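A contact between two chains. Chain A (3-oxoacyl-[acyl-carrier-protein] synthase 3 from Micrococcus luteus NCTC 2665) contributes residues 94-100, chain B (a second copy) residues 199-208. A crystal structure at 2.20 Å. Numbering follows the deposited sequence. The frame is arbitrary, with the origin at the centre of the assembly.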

# COMPACT_ATOMS: atom_id res chain seq x y z
N PHE A 94 3.26 6.12 8.62
CA PHE A 94 2.93 5.21 9.71
C PHE A 94 4.18 4.38 10.01
O PHE A 94 4.68 3.67 9.15
CB PHE A 94 1.75 4.33 9.30
CG PHE A 94 1.20 3.45 10.40
CD1 PHE A 94 1.13 2.06 10.22
CD2 PHE A 94 0.71 3.99 11.58
CE1 PHE A 94 0.57 1.24 11.21
CE2 PHE A 94 0.17 3.18 12.57
CZ PHE A 94 0.09 1.80 12.38
N PRO A 95 4.72 4.51 11.24
CA PRO A 95 6.02 3.98 11.65
C PRO A 95 6.03 2.49 11.99
O PRO A 95 6.66 2.08 12.97
CB PRO A 95 6.34 4.78 12.91
CG PRO A 95 5.01 5.11 13.48
CD PRO A 95 4.09 5.32 12.30
N HIS A 96 5.35 1.69 11.18
CA HIS A 96 5.40 0.25 11.31
C HIS A 96 5.42 -0.37 9.94
O HIS A 96 4.55 -0.08 9.11
CB HIS A 96 4.16 -0.27 12.04
CG HIS A 96 4.03 0.23 13.44
ND1 HIS A 96 4.53 -0.46 14.52
CD2 HIS A 96 3.47 1.36 13.93
CE1 HIS A 96 4.27 0.22 15.63
NE2 HIS A 96 3.64 1.33 15.30
N ALA A 97 6.39 -1.25 9.70
CA ALA A 97 6.40 -2.01 8.47
C ALA A 97 5.06 -2.77 8.34
O ALA A 97 4.45 -2.81 7.27
CB ALA A 97 7.58 -2.95 8.43
N THR A 98 4.59 -3.32 9.45
CA THR A 98 3.37 -4.12 9.46
C THR A 98 2.90 -4.26 10.90
O THR A 98 3.70 -4.15 11.83
CB THR A 98 3.64 -5.53 8.89
OG1 THR A 98 2.40 -6.18 8.57
CG2 THR A 98 4.44 -6.37 9.89
N PRO A 99 1.59 -4.45 11.12
CA PRO A 99 0.52 -4.42 10.12
C PRO A 99 0.15 -3.00 9.70
O PRO A 99 0.76 -2.05 10.18
CB PRO A 99 -0.67 -5.08 10.84
CG PRO A 99 -0.22 -5.34 12.29
CD PRO A 99 1.09 -4.66 12.49
N SER A 100 -0.84 -2.85 8.84
CA SER A 100 -1.18 -1.55 8.29
C SER A 100 -1.91 -0.66 9.30
O SER A 100 -2.41 -1.11 10.32
CB SER A 100 -2.06 -1.73 7.07
OG SER A 100 -3.30 -2.29 7.47
N THR B 199 -1.53 -9.05 17.38
CA THR B 199 -1.34 -10.50 17.40
C THR B 199 -0.06 -10.92 16.66
O THR B 199 0.73 -11.72 17.17
CB THR B 199 -2.57 -11.25 16.87
OG1 THR B 199 -3.67 -11.06 17.78
CG2 THR B 199 -2.27 -12.76 16.74
N ILE B 200 0.12 -10.39 15.47
CA ILE B 200 1.38 -10.45 14.75
C ILE B 200 1.78 -8.99 14.55
O ILE B 200 1.02 -8.22 13.97
CB ILE B 200 1.21 -11.09 13.35
CG1 ILE B 200 0.56 -12.48 13.46
CG2 ILE B 200 2.55 -11.15 12.60
CD1 ILE B 200 -0.10 -12.94 12.14
N SER B 201 2.94 -8.61 15.07
CA SER B 201 3.36 -7.21 15.02
C SER B 201 4.86 -7.09 15.15
O SER B 201 5.53 -8.07 15.41
CB SER B 201 2.72 -6.43 16.18
OG SER B 201 3.17 -6.94 17.42
N MET B 202 5.39 -5.88 14.98
CA MET B 202 6.80 -5.62 15.27
C MET B 202 6.98 -5.43 16.76
O MET B 202 6.04 -5.09 17.47
CB MET B 202 7.26 -4.36 14.54
CG MET B 202 6.93 -4.36 13.07
SD MET B 202 7.74 -5.70 12.18
CE MET B 202 9.43 -5.10 12.08
N THR B 203 8.21 -5.64 17.22
CA THR B 203 8.55 -5.50 18.64
C THR B 203 8.24 -4.11 19.19
O THR B 203 7.80 -3.96 20.34
CB THR B 203 10.05 -5.79 18.86
OG1 THR B 203 10.81 -5.10 17.86
CG2 THR B 203 10.33 -7.29 18.77
N HIS B 204 8.51 -3.09 18.38
CA HIS B 204 8.17 -1.71 18.73
C HIS B 204 8.20 -0.78 17.52
O HIS B 204 8.62 -1.18 16.43
CB HIS B 204 9.10 -1.19 19.81
CG HIS B 204 10.54 -1.53 19.56
ND1 HIS B 204 11.23 -2.45 20.33
CD2 HIS B 204 11.41 -1.08 18.63
CE1 HIS B 204 12.47 -2.55 19.88
NE2 HIS B 204 12.60 -1.73 18.85
N SER B 205 7.74 0.45 17.73
CA SER B 205 7.62 1.45 16.67
C SER B 205 8.98 1.89 16.13
O SER B 205 9.96 1.93 16.87
CB SER B 205 6.91 2.68 17.22
OG SER B 205 6.95 3.76 16.31
N GLN B 206 9.02 2.23 14.84
CA GLN B 206 10.23 2.82 14.27
C GLN B 206 10.59 4.13 14.95
O GLN B 206 11.75 4.53 14.95
CB GLN B 206 10.07 3.06 12.78
CG GLN B 206 9.91 1.82 11.95
CD GLN B 206 9.45 2.12 10.55
OE1 GLN B 206 9.58 3.24 10.07
NE2 GLN B 206 8.89 1.11 9.88
N LEU B 207 9.59 4.79 15.54
CA LEU B 207 9.84 6.06 16.21
C LEU B 207 10.74 5.88 17.44
O LEU B 207 11.52 6.78 17.79
CB LEU B 207 8.52 6.75 16.59
CG LEU B 207 7.58 7.17 15.45
CD1 LEU B 207 6.50 8.14 15.95
CD2 LEU B 207 8.33 7.80 14.30
N GLU B 208 10.66 4.74 18.12
CA GLU B 208 11.51 4.53 19.30
C GLU B 208 12.96 4.41 18.86
O GLU B 208 13.88 4.85 19.56
CB GLU B 208 11.06 3.29 20.08
CG GLU B 208 9.64 3.39 20.62
CD GLU B 208 9.23 2.19 21.46
OE1 GLU B 208 10.13 1.47 21.94
OE2 GLU B 208 8.01 2.00 21.64
O HOH W 1 7.77 -0.98 13.83
O HOH W 2 3.76 -3.55 14.38
O HOH W 3 8.60 -1.60 11.36

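The chain A stretch has no regular secondary structure, whereas chain B passes from a strand (200-202) through a loop into the start of a helix. The register runs antiparallel: Pro95(A) CA lies 5.1 Å from Gln206(B) CA, and Pro99(A) CA lies 6.3 Å from Ser201(B) CA. Together the stretches bury 474 Å².

Phe94(A) points its CA-to-CB bond away and makes no contact. Pro95(A), directed toward chain B, loses the most surface and supplies the one direct hydrogen bond: Gln206(B) N donates to Pro95(A) O at 3.0 Å, nearly linear at 171°. An amide at the start of a helix lacks a partner in the preceding turn, so it is free to bond across the interface. Its neighbour Leu207(B) N is satisfied locally, capped by Ser205(B) OG at 2.9 Å. Pro95(A) CB also lies 3.7 Å from Leu207(B) CG, an apolar contact, and 3.6 Å from Ser205(B) OG.

The CA-to-CB bond of His96(A) points away from chain B, yet the end of the side chain (chi1 m) comes nearer, with CE1 3.7 Å from Ser205(B) CA. The ring meets this backbone obliquely, in van der Waals contact.

At Ala97(A), the backbone N and Gln206(B) NE2 are 3.4 Å apart, but both are donors. Water 3 resolves the mismatch by accepting from each, at 2.8 Å from Ala97(A) N and 3.1 Å from Gln206(B) NE2.

Thr98(A) O likewise bonds through solvent: water 2 donates to it at 2.6 Å and accepts from Met202(B) N at 2.9 Å, linking the backbones. The Met202(B) side chain, m at all three chi angles, packs alongside, its CG 3.5 Å from Thr98(A) O and its SD 4.1 Å from Thr98(A) CG2.

A cis peptide precedes Pro99(A), whose CG rests 3.6 Å from Ile200(B) O. Ser100(A) is out of reach; its side chain caps the helix that follows.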